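Long-range contacts in gluconate kinase (Lactobacillus acidophilus, PDB 3LL3), which probably transfers phosphate from ATP to a sugar or sugar acid such as gluconate, as a kinase of the FGGY family, and binds D-xylulose in this crystal: residues S75-Q79 / I157-I162; V170-M175 / L235-Y241; I6-D10 / I59-T64; V11-K17 / V31-Y35. All blocks are in the same frame, centred on the assembly; numbering follows the deposited sequence.

Contact 1. Residues S75-Q79 / I157-I162; sequences SWSSQ and IKEYII. With XUL (D-xylulose), chain E.
Lys158 lies alongside Ser78 and Trp76, its aliphatic chain set against the strand while its amine goes elsewhere. Its CB sits 3.6 Å from Ser78 OG, and 3.7 Å separates it from Ser78 CB. CG stands anti to the backbone N (chi1 177°), which carries the chain away from the helix and brings CD to 3.7 Å from Trp76 CB. The last two torsions both bend the chain, turning NZ off this line to a hydrogen bond with Leu235 O and a salt bridge with Asp172 OD2.

Farther along the helix the Trp76 indole meets two isoleucines. CD1 of Ile162 lies over one ring face, 4.2 Å from Trp76 CD1, whereas CG2 of Ile161 approaches Trp76 CH2 obliquely at 3.7 Å. At the other end Ile157 CG2 touches both Ser78 OG and Gln79 CG, the latter 3.8 Å away. The Ser78 hydroxyl donates within its own segment, to Gln79 O at 3.0 Å, in the carbonyl plane and on a lone pair. With an alanine at Ser78, Gln79 O would probably be left without this donor, and the bend leading to the xylulose pocket would be less firmly fixed.

Helix 157-166 packs here on the central mixed sheet of the N-terminal actin-like ATPase domain, against strand 70-78, the short axes running nearly antiparallel at 151°. Since every touch between the two segments is van der Waals, the chemistry implies a helix held on the sheet by shape, with the Lys158 ammonium probably balanced by Asp172 and further bound by Leu235 O.

Contact 2. Residues V170-M175 / L235-Y241; sequences VTDTTM and LGASDGY. With XUL (D-xylulose), chain E.
The Tyr241 ring takes Thr174 CG2 on one face: the methyl stands 3.8 Å above the ring plane, displaced toward the rim, a CH-pi contact 25° off the normal. The other flat group, the Asp172 carboxylate, receives Thr174 OG1 on the syn lone pair of OD1, at 2.5 Å. The same OD1 takes weak bonds from Thr174 N and from the N of Met175 (selenomethionine), while OD2 forms a salt bridge with Lys158.

Asp172 is therefore the N-cap of helix 173-176. Across from it Ser238 caps helix 239-245, its OG accepting from Tyr241 N at 3.2 Å, so the junction from strand 170-172 lies against the one from strand 232-238 of the central sheet in this actin-like ATPase fold. Thr174 OG1 joins them by accepting from Ser238 N at 2.8 Å. A valine in place of Thr174 would probably leave Ser238 N without its acceptor and take from Asp172 OD1 its hydroxyl donor. A water spans the same gap, donating to Thr174 O and bonded to Ser238 OG.

Between the strands, Leu235 CD2 packs 3.7 Å from Val170 CG1, the two side chains crossing obliquely. Beyond the Ser238 cap, Asp239 OD2 accepts from xylulose O5 at 2.8 Å.

Contact 3. Residues I6-D10 / I59-T64; sequences IIGMD and IIFDLT
Ile7 and Met9 (selenomethionine) on strand 6-10 meet Ile59, Ile60 and Leu63 on helix 59-64, and the interactions between the two segments are dispersive. Two groups of apolar contacts can be told apart.

The first gathers branched side chains. Ile7 presents both branches to the helix: CG2 comes within 3.7 Å of Leu63 CD1, and the longer arm reaches Ile60 with CD1 at 4.1 Å from Ile60 CG2. CG1 of Ile7 stands anti to the carbonyl carbon (chi1 -63°), which leaves CG2 anti to the backbone N, so that both branches touch Leu63 and CD1 also reaches Ile60. Ile7 crosses both helix side chains at a slant.

The second group belongs to the selenium chain of Met9. Bends at chi2 and chi3 curl it back, placing Met9 SE 3.9 Å from Ile60 CG1, and the two side chains meet at about a right angle. Met9 CE lies 4.0 Å from Ile59 CG2, and here the side chains run past each other in opposite senses.

Between the two segments the contact is apolar; within the helix Leu63 N donates to Ile59 O at 3.1 Å, and Thr64 OG1 bonds to Phe61 O at 2.8 Å, tilted 21° from the carbonyl plane, with Leu225 O as a further partner.

The short axes pass 10.4 Å apart at 149°, the spacing of a helix lying on a sheet. Helix 49-65 leads on to strand 70-78, parallel to strand 4-11 and next to it, which gives the beta-beta-beta-alpha-beta order (4-11, 15-22, 27-34, 49-65, 70-78) of the ribonuclease H-like fold shared by actin-like ATPases.

Contact 4. Residues V11-K17 / V31-Y35; sequences VGTTATK and VSKGY
Val11 CG1 lies 4.0 Å from Tyr35 OH. Gly12 follows with the stronger grip: its carbonyl oxygen, lying at the ring edge and in the ring plane, accepts from Tyr35 OH at 2.6 Å. At Thr14 the backbone turns with a positive phi of 67°, and its carbonyl oxygen takes Tyr35 N at 2.9 Å. Thr14 C itself lies over one face of the ring, 3.6 Å above its plane, and Ala15 CA adds a CH-pi contact on the ring. Tyr35 is brought there by an unusual chi1 of 21°, which lies away from the staggered positions.

Ala15 then pairs with Gly34 as an antiparallel non-hydrogen-bonded pair, CA to CA 3.9 Å. Thr16 and Lys33 form the hydrogen-bonded pair, Thr16 N to Lys33 O and Lys33 N to Thr16 O each measuring 3.1 Å. Thr16 OG1 donates to Tyr35 OH at 2.9 Å, so the buried phenol oxygen both gives and receives and its rotation is fixed. Lys17 faces Ser32 as a non-hydrogen-bonded pair, while its NZ turns to Asp10 and Gln428.

The turn between strands 4-11 and 15-22 resembles the first phosphate-binding loop of actin-like ATPases. Strand 15-22 lies between strands 4-11 and 27-34, with Thr16 touching Ile59 and Tyr35 touching Ile52 of helix 49-65.

Overall arrangement
All four contacts lie in the N-terminal FGGY region and reach one mixed sheet, whose strands run 27-34, 15-22, 4-11, 70-78, 232-238, 213-214 across it. Contact 4 joins the first two of these and is nested in the chain loop closed by contact 3; contacts 1 and 2 follow in series. Centres of contacts 1 and 2 are about 8 Å apart, those of 3 and 4 about 12 Å, and those of 2 and 3 about 18 Å. Asp10 OD2 and Lys17 NZ, 2.7 Å apart, form a salt bridge between contacts 3 and 4. Contacts 1 and 2 touch the bound xylulose through Gln79 and Asp239, just after strands 70-78 and 232-238.

Contact 1. Residues S75-Q79 / I157-I162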
# COMPACT_ATOMS: atom_id res chain seq x y z
N SER A 75 -31.33 25.90 -23.70
CA SER A 75 -30.24 26.37 -22.85
C SER A 75 -29.14 25.31 -22.76
O SER A 75 -29.36 24.12 -23.02
CB SER A 75 -30.78 26.72 -21.47
OG SER A 75 -29.80 27.39 -20.69
N TRP A 76 -27.94 25.75 -22.36
CA TRP A 76 -26.74 24.94 -22.55
C TRP A 76 -25.91 24.78 -21.30
O TRP A 76 -25.63 25.75 -20.59
CB TRP A 76 -25.89 25.53 -23.69
CG TRP A 76 -26.66 25.65 -24.95
CD1 TRP A 76 -27.44 26.70 -25.34
CD2 TRP A 76 -26.76 24.67 -25.99
NE1 TRP A 76 -28.02 26.43 -26.57
CE2 TRP A 76 -27.61 25.19 -26.99
CE3 TRP A 76 -26.20 23.40 -26.18
CZ2 TRP A 76 -27.92 24.49 -28.15
CZ3 TRP A 76 -26.51 22.70 -27.33
CH2 TRP A 76 -27.37 23.25 -28.30
N SER A 77 -25.54 23.53 -21.02
CA SER A 77 -24.52 23.18 -20.04
C SER A 77 -23.42 22.48 -20.84
O SER A 77 -23.72 21.73 -21.78
CB SER A 77 -25.09 22.25 -18.98
OG SER A 77 -24.07 21.79 -18.12
N SER A 78 -22.16 22.75 -20.52
CA SER A 78 -21.08 22.26 -21.37
C SER A 78 -19.82 21.88 -20.60
O SER A 78 -19.48 22.53 -19.61
CB SER A 78 -20.74 23.32 -22.43
OG SER A 78 -19.61 22.95 -23.19
N GLN A 79 -19.13 20.84 -21.07
CA GLN A 79 -17.79 20.53 -20.62
C GLN A 79 -16.94 21.80 -20.67
O GLN A 79 -17.23 22.71 -21.43
CB GLN A 79 -17.16 19.49 -21.54
CG GLN A 79 -16.96 20.02 -22.95
CD GLN A 79 -16.55 18.94 -23.94
OE1 GLN A 79 -17.39 18.28 -24.56
NE2 GLN A 79 -15.25 18.79 -24.13
N ILE A 157 -16.21 24.32 -27.39
CA ILE A 157 -17.30 23.61 -28.05
C ILE A 157 -18.67 24.27 -27.84
O ILE A 157 -19.52 24.23 -28.74
CB ILE A 157 -17.38 22.14 -27.58
CG1 ILE A 157 -18.42 21.38 -28.40
CG2 ILE A 157 -17.72 22.08 -26.09
CD1 ILE A 157 -18.00 21.13 -29.84
N LYS A 158 -18.92 24.85 -26.68
CA LYS A 158 -20.21 25.52 -26.52
C LYS A 158 -20.32 26.71 -27.50
O LYS A 158 -21.36 26.87 -28.14
CB LYS A 158 -20.53 25.92 -25.08
CG LYS A 158 -21.86 26.70 -24.96
CD LYS A 158 -22.42 26.73 -23.52
CE LYS A 158 -21.68 27.73 -22.63
NZ LYS A 158 -22.12 29.15 -22.90
N GLU A 159 -19.27 27.52 -27.60
CA GLU A 159 -19.23 28.64 -28.55
C GLU A 159 -19.41 28.14 -29.99
O GLU A 159 -20.15 28.73 -30.77
CB GLU A 159 -17.90 29.39 -28.45
CG GLU A 159 -17.71 30.15 -27.14
CD GLU A 159 -17.48 29.20 -26.00
OE1 GLU A 159 -16.58 28.34 -26.14
OE2 GLU A 159 -18.21 29.30 -24.98
N TYR A 160 -18.73 27.06 -30.33
CA TYR A 160 -18.83 26.47 -31.65
C TYR A 160 -20.27 26.15 -32.00
O TYR A 160 -20.76 26.58 -33.06
CB TYR A 160 -18.00 25.19 -31.74
CG TYR A 160 -18.15 24.54 -33.11
CD1 TYR A 160 -17.61 25.13 -34.24
CD2 TYR A 160 -18.86 23.35 -33.27
CE1 TYR A 160 -17.76 24.55 -35.49
CE2 TYR A 160 -19.01 22.77 -34.52
CZ TYR A 160 -18.46 23.37 -35.62
OH TYR A 160 -18.61 22.79 -36.87
N ILE A 161 -20.94 25.39 -31.12
CA ILE A 161 -22.33 25.01 -31.33
C ILE A 161 -23.20 26.23 -31.52
O ILE A 161 -23.93 26.33 -32.50
CB ILE A 161 -22.88 24.15 -30.16
CG1 ILE A 161 -22.13 22.82 -30.09
CG2 ILE A 161 -24.37 23.92 -30.33
CD1 ILE A 161 -22.25 22.10 -28.74
N ILE A 162 -23.12 27.17 -30.59
CA ILE A 162 -23.96 28.35 -30.70
C ILE A 162 -23.64 29.14 -31.97
O ILE A 162 -24.51 29.77 -32.56
CB ILE A 162 -23.85 29.20 -29.44
CG1 ILE A 162 -24.49 28.42 -28.28
CG2 ILE A 162 -24.54 30.56 -29.64
CD1 ILE A 162 -24.31 29.04 -26.93
C1 XUL E . -14.51 21.46 -13.84
C2 XUL E . -13.14 20.99 -14.37
C3 XUL E . -13.06 19.77 -15.33
C4 XUL E . -14.39 19.31 -15.95
C5 XUL E . -14.95 20.27 -17.01
O1 XUL E . -14.56 21.27 -12.44
O2 XUL E . -12.14 21.55 -14.00
O3 XUL E . -12.54 18.67 -14.63
O4 XUL E . -14.16 18.05 -16.55
O5 XUL E . -15.82 19.60 -17.90

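Contact 2. Residues V170-M175 / L235-Y241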
# COMPACT_ATOMS: atom_id res chain seq x y z
N VAL A 170 -20.12 33.99 -28.93
CA VAL A 170 -20.24 34.52 -27.59
C VAL A 170 -19.96 33.42 -26.56
O VAL A 170 -20.39 32.28 -26.75
CB VAL A 170 -21.65 35.06 -27.34
CG1 VAL A 170 -21.76 35.64 -25.95
CG2 VAL A 170 -22.01 36.11 -28.41
N THR A 171 -19.23 33.76 -25.51
CA THR A 171 -19.04 32.84 -24.39
C THR A 171 -19.63 33.46 -23.11
O THR A 171 -19.78 34.69 -23.03
CB THR A 171 -17.55 32.46 -24.20
OG1 THR A 171 -17.45 31.37 -23.28
CG2 THR A 171 -16.73 33.65 -23.68
N ASP A 172 -19.97 32.65 -22.12
CA ASP A 172 -20.46 33.22 -20.87
C ASP A 172 -19.29 33.31 -19.91
O ASP A 172 -18.27 32.65 -20.10
CB ASP A 172 -21.57 32.37 -20.24
CG ASP A 172 -21.05 31.04 -19.72
OD1 ASP A 172 -20.91 30.88 -18.48
OD2 ASP A 172 -20.77 30.15 -20.55
N THR A 173 -19.45 34.12 -18.88
CA THR A 173 -18.43 34.31 -17.86
C THR A 173 -17.90 32.98 -17.28
O THR A 173 -16.71 32.83 -17.10
CB THR A 173 -18.98 35.16 -16.71
OG1 THR A 173 -19.50 36.40 -17.22
CG2 THR A 173 -17.90 35.43 -15.70
N THR A 174 -18.78 32.01 -16.98
CA THR A 174 -18.32 30.78 -16.30
C THR A 174 -17.46 29.94 -17.23
O THR A 174 -16.61 29.17 -16.79
CB THR A 174 -19.49 29.89 -15.78
OG1 THR A 174 -20.05 29.16 -16.88
CG2 THR A 174 -20.58 30.71 -15.12
N MSE A 175 -17.69 30.08 -18.53
CA MSE A 175 -16.91 29.33 -19.51
C MSE A 175 -15.57 30.04 -19.79
O MSE A 175 -14.55 29.38 -19.97
CB MSE A 175 -17.72 29.13 -20.79
CG MSE A 175 -17.07 28.17 -21.76
SE MSE A 175 -16.91 26.32 -21.13
CE MSE A 175 -18.83 25.91 -20.92
N LEU A 235 -27.62 31.56 -23.63
CA LEU A 235 -26.19 31.35 -23.70
C LEU A 235 -25.73 30.16 -22.83
O LEU A 235 -24.94 29.33 -23.28
CB LEU A 235 -25.46 32.63 -23.32
CG LEU A 235 -23.94 32.55 -23.47
CD1 LEU A 235 -23.54 32.07 -24.89
CD2 LEU A 235 -23.28 33.88 -23.10
N GLY A 236 -26.22 30.07 -21.61
CA GLY A 236 -25.86 28.94 -20.76
C GLY A 236 -24.54 29.11 -20.02
O GLY A 236 -24.04 30.22 -19.92
N ALA A 237 -24.00 28.01 -19.50
CA ALA A 237 -22.85 28.06 -18.61
C ALA A 237 -22.11 26.73 -18.56
O ALA A 237 -22.43 25.79 -19.28
CB ALA A 237 -23.27 28.47 -17.22
N SER A 238 -21.11 26.66 -17.70
CA SER A 238 -20.26 25.47 -17.58
C SER A 238 -20.95 24.36 -16.77
O SER A 238 -21.81 24.64 -15.92
CB SER A 238 -18.96 25.86 -16.89
OG SER A 238 -19.21 26.23 -15.54
N ASP A 239 -20.55 23.11 -16.99
CA ASP A 239 -21.12 21.99 -16.25
C ASP A 239 -20.80 22.12 -14.75
O ASP A 239 -21.63 21.80 -13.90
CB ASP A 239 -20.59 20.67 -16.81
CG ASP A 239 -19.07 20.60 -16.87
OD1 ASP A 239 -18.39 21.55 -16.43
OD2 ASP A 239 -18.53 19.59 -17.37
N GLY A 240 -19.61 22.61 -14.43
CA GLY A 240 -19.21 22.82 -13.05
C GLY A 240 -20.10 23.78 -12.28
O GLY A 240 -20.54 23.49 -11.17
N TYR A 241 -20.37 24.94 -12.88
CA TYR A 241 -21.22 25.94 -12.26
C TYR A 241 -22.66 25.46 -12.19
O TYR A 241 -23.30 25.56 -11.14
CB TYR A 241 -21.17 27.23 -13.06
CG TYR A 241 -22.15 28.27 -12.56
CD1 TYR A 241 -21.93 28.94 -11.36
CD2 TYR A 241 -23.30 28.54 -13.27
CE1 TYR A 241 -22.84 29.89 -10.91
CE2 TYR A 241 -24.21 29.48 -12.82
CZ TYR A 241 -23.97 30.15 -11.64
OH TYR A 241 -24.90 31.08 -11.22
C1 XUL E . -14.51 21.46 -13.84
C2 XUL E . -13.14 20.99 -14.37
C3 XUL E . -13.06 19.77 -15.33
C4 XUL E . -14.39 19.31 -15.95
C5 XUL E . -14.95 20.27 -17.01
O1 XUL E . -14.56 21.27 -12.44
O2 XUL E . -12.14 21.55 -14.00
O3 XUL E . -12.54 18.67 -14.63
O4 XUL E . -14.16 18.05 -16.55
O5 XUL E . -15.82 19.60 -17.90
O HOH W 1 -17.22 27.77 -14.25

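Contact 3. Residues I6-D10 / I59-T64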
# COMPACT_ATOMS: atom_id res chain seq x y z
N ILE A 6 -39.05 23.91 -22.58
CA ILE A 6 -37.66 24.34 -22.56
C ILE A 6 -36.77 23.12 -22.68
O ILE A 6 -37.00 22.12 -22.01
CB ILE A 6 -37.33 25.07 -21.26
CG1 ILE A 6 -38.09 26.40 -21.18
CG2 ILE A 6 -35.81 25.28 -21.14
CD1 ILE A 6 -38.03 27.03 -19.80
N ILE A 7 -35.76 23.19 -23.53
CA ILE A 7 -34.80 22.10 -23.62
C ILE A 7 -33.50 22.51 -22.94
O ILE A 7 -32.99 23.61 -23.17
CB ILE A 7 -34.52 21.70 -25.07
CG1 ILE A 7 -35.79 21.17 -25.73
CG2 ILE A 7 -33.44 20.67 -25.14
CD1 ILE A 7 -35.60 20.88 -27.22
N GLY A 8 -33.00 21.64 -22.08
CA GLY A 8 -31.70 21.85 -21.48
C GLY A 8 -30.74 20.85 -22.09
O GLY A 8 -31.04 19.66 -22.14
N MSE A 9 -29.60 21.34 -22.56
CA MSE A 9 -28.62 20.51 -23.23
C MSE A 9 -27.38 20.41 -22.36
O MSE A 9 -27.01 21.37 -21.71
CB MSE A 9 -28.22 21.14 -24.56
CG MSE A 9 -29.39 21.36 -25.51
SE MSE A 9 -30.02 19.66 -26.23
CE MSE A 9 -28.49 19.18 -27.37
N ASP A 10 -26.74 19.24 -22.37
CA ASP A 10 -25.54 19.02 -21.60
C ASP A 10 -24.48 18.43 -22.52
O ASP A 10 -24.51 17.25 -22.85
CB ASP A 10 -25.86 18.03 -20.49
CG ASP A 10 -24.66 17.72 -19.62
OD1 ASP A 10 -24.00 18.68 -19.14
OD2 ASP A 10 -24.39 16.52 -19.40
N ILE A 59 -30.47 15.27 -31.35
CA ILE A 59 -31.11 15.29 -30.04
C ILE A 59 -32.28 16.27 -29.99
O ILE A 59 -33.38 15.90 -29.59
CB ILE A 59 -30.08 15.60 -28.93
CG1 ILE A 59 -29.17 14.38 -28.73
CG2 ILE A 59 -30.77 15.95 -27.63
CD1 ILE A 59 -27.90 14.69 -27.98
N ILE A 60 -32.05 17.51 -30.41
CA ILE A 60 -33.11 18.52 -30.36
C ILE A 60 -34.31 18.12 -31.22
O ILE A 60 -35.46 18.24 -30.79
CB ILE A 60 -32.59 19.89 -30.77
CG1 ILE A 60 -31.52 20.34 -29.77
CG2 ILE A 60 -33.74 20.90 -30.87
CD1 ILE A 60 -30.79 21.62 -30.18
N PHE A 61 -34.05 17.62 -32.41
CA PHE A 61 -35.13 17.19 -33.28
C PHE A 61 -35.97 16.08 -32.62
O PHE A 61 -37.20 16.18 -32.57
CB PHE A 61 -34.60 16.73 -34.64
CG PHE A 61 -35.67 16.28 -35.59
CD1 PHE A 61 -36.57 17.19 -36.11
CD2 PHE A 61 -35.77 14.96 -35.97
CE1 PHE A 61 -37.57 16.78 -36.99
CE2 PHE A 61 -36.76 14.55 -36.85
CZ PHE A 61 -37.65 15.46 -37.36
N ASP A 62 -35.31 15.05 -32.10
CA ASP A 62 -36.00 13.93 -31.48
C ASP A 62 -36.91 14.38 -30.34
O ASP A 62 -38.03 13.89 -30.18
CB ASP A 62 -35.01 12.89 -30.98
CG ASP A 62 -34.36 12.12 -32.09
OD1 ASP A 62 -34.65 12.44 -33.27
OD2 ASP A 62 -33.58 11.20 -31.80
N LEU A 63 -36.41 15.32 -29.54
CA LEU A 63 -37.19 15.88 -28.44
C LEU A 63 -38.45 16.59 -28.94
O LEU A 63 -39.54 16.37 -28.40
CB LEU A 63 -36.33 16.83 -27.60
CG LEU A 63 -35.25 16.14 -26.76
CD1 LEU A 63 -34.38 17.15 -26.02
CD2 LEU A 63 -35.87 15.12 -25.78
N THR A 64 -38.31 17.44 -29.95
CA THR A 64 -39.46 18.18 -30.47
C THR A 64 -40.49 17.26 -31.12
O THR A 64 -41.66 17.61 -31.21
CB THR A 64 -39.03 19.25 -31.49
OG1 THR A 64 -38.47 18.62 -32.65
CG2 THR A 64 -38.01 20.20 -30.86

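Contact 4. Residues V11-K17 / V31-Y35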
# COMPACT_ATOMS: atom_id res chain seq x y z
N VAL A 11 -23.54 19.27 -22.94
CA VAL A 11 -22.57 18.87 -23.95
C VAL A 11 -21.33 18.33 -23.26
O VAL A 11 -20.37 19.07 -22.97
CB VAL A 11 -22.23 20.05 -24.92
CG1 VAL A 11 -21.41 19.56 -26.09
CG2 VAL A 11 -23.52 20.71 -25.41
N GLY A 12 -21.34 17.03 -23.00
CA GLY A 12 -20.24 16.41 -22.28
C GLY A 12 -19.21 15.82 -23.20
O GLY A 12 -19.37 15.82 -24.41
N THR A 13 -18.11 15.36 -22.63
CA THR A 13 -17.18 14.55 -23.39
C THR A 13 -17.88 13.21 -23.61
O THR A 13 -18.71 12.79 -22.79
CB THR A 13 -15.85 14.35 -22.63
OG1 THR A 13 -16.12 14.06 -21.26
CG2 THR A 13 -15.02 15.63 -22.69
N THR A 14 -17.60 12.56 -24.74
CA THR A 14 -18.24 11.29 -25.11
C THR A 14 -19.75 11.33 -25.43
O THR A 14 -20.21 10.49 -26.20
CB THR A 14 -17.98 10.14 -24.09
OG1 THR A 14 -18.72 10.37 -22.90
CG2 THR A 14 -16.50 10.06 -23.75
N ALA A 15 -20.51 12.26 -24.87
CA ALA A 15 -21.93 12.35 -25.24
C ALA A 15 -22.61 13.63 -24.80
O ALA A 15 -22.24 14.24 -23.81
CB ALA A 15 -22.71 11.13 -24.71
N THR A 16 -23.62 14.03 -25.56
CA THR A 16 -24.49 15.12 -25.17
C THR A 16 -25.83 14.53 -24.73
O THR A 16 -26.29 13.54 -25.30
CB THR A 16 -24.75 16.08 -26.37
OG1 THR A 16 -23.54 16.76 -26.70
CG2 THR A 16 -25.86 17.10 -26.04
N LYS A 17 -26.45 15.13 -23.71
CA LYS A 17 -27.79 14.74 -23.30
C LYS A 17 -28.71 15.93 -23.40
O LYS A 17 -28.36 17.04 -23.00
CB LYS A 17 -27.80 14.26 -21.85
CG LYS A 17 -26.58 13.50 -21.42
CD LYS A 17 -26.52 13.44 -19.89
CE LYS A 17 -26.82 14.81 -19.26
NZ LYS A 17 -26.09 15.04 -17.98
N VAL A 31 -33.16 12.65 -24.40
CA VAL A 31 -32.50 11.86 -25.43
C VAL A 31 -31.01 12.19 -25.37
O VAL A 31 -30.65 13.34 -25.15
CB VAL A 31 -33.04 12.22 -26.83
CG1 VAL A 31 -32.22 11.54 -27.92
CG2 VAL A 31 -34.52 11.85 -26.96
N SER A 32 -30.14 11.20 -25.55
CA SER A 32 -28.71 11.49 -25.63
C SER A 32 -28.04 10.73 -26.78
O SER A 32 -28.53 9.69 -27.20
CB SER A 32 -28.02 11.22 -24.30
OG SER A 32 -28.16 9.87 -23.93
N LYS A 33 -26.93 11.28 -27.30
CA LYS A 33 -26.16 10.67 -28.38
C LYS A 33 -24.66 10.88 -28.17
O LYS A 33 -24.22 11.98 -27.83
CB LYS A 33 -26.56 11.24 -29.75
CG LYS A 33 -28.01 10.96 -30.18
CD LYS A 33 -28.40 9.47 -30.04
CE LYS A 33 -29.91 9.27 -30.24
NZ LYS A 33 -30.37 7.91 -29.80
N GLY A 34 -23.86 9.83 -28.40
CA GLY A 34 -22.43 9.90 -28.17
C GLY A 34 -21.57 10.18 -29.39
O GLY A 34 -22.03 10.15 -30.53
N TYR A 35 -20.29 10.46 -29.14
CA TYR A 35 -19.30 10.63 -30.20
C TYR A 35 -17.99 10.05 -29.70
O TYR A 35 -17.76 10.02 -28.50
CB TYR A 35 -19.14 12.10 -30.58
CG TYR A 35 -19.61 13.05 -29.50
CD1 TYR A 35 -20.93 13.51 -29.48
CD2 TYR A 35 -18.75 13.46 -28.49
CE1 TYR A 35 -21.37 14.37 -28.48
CE2 TYR A 35 -19.17 14.31 -27.49
CZ TYR A 35 -20.48 14.77 -27.49
OH TYR A 35 -20.89 15.62 -26.47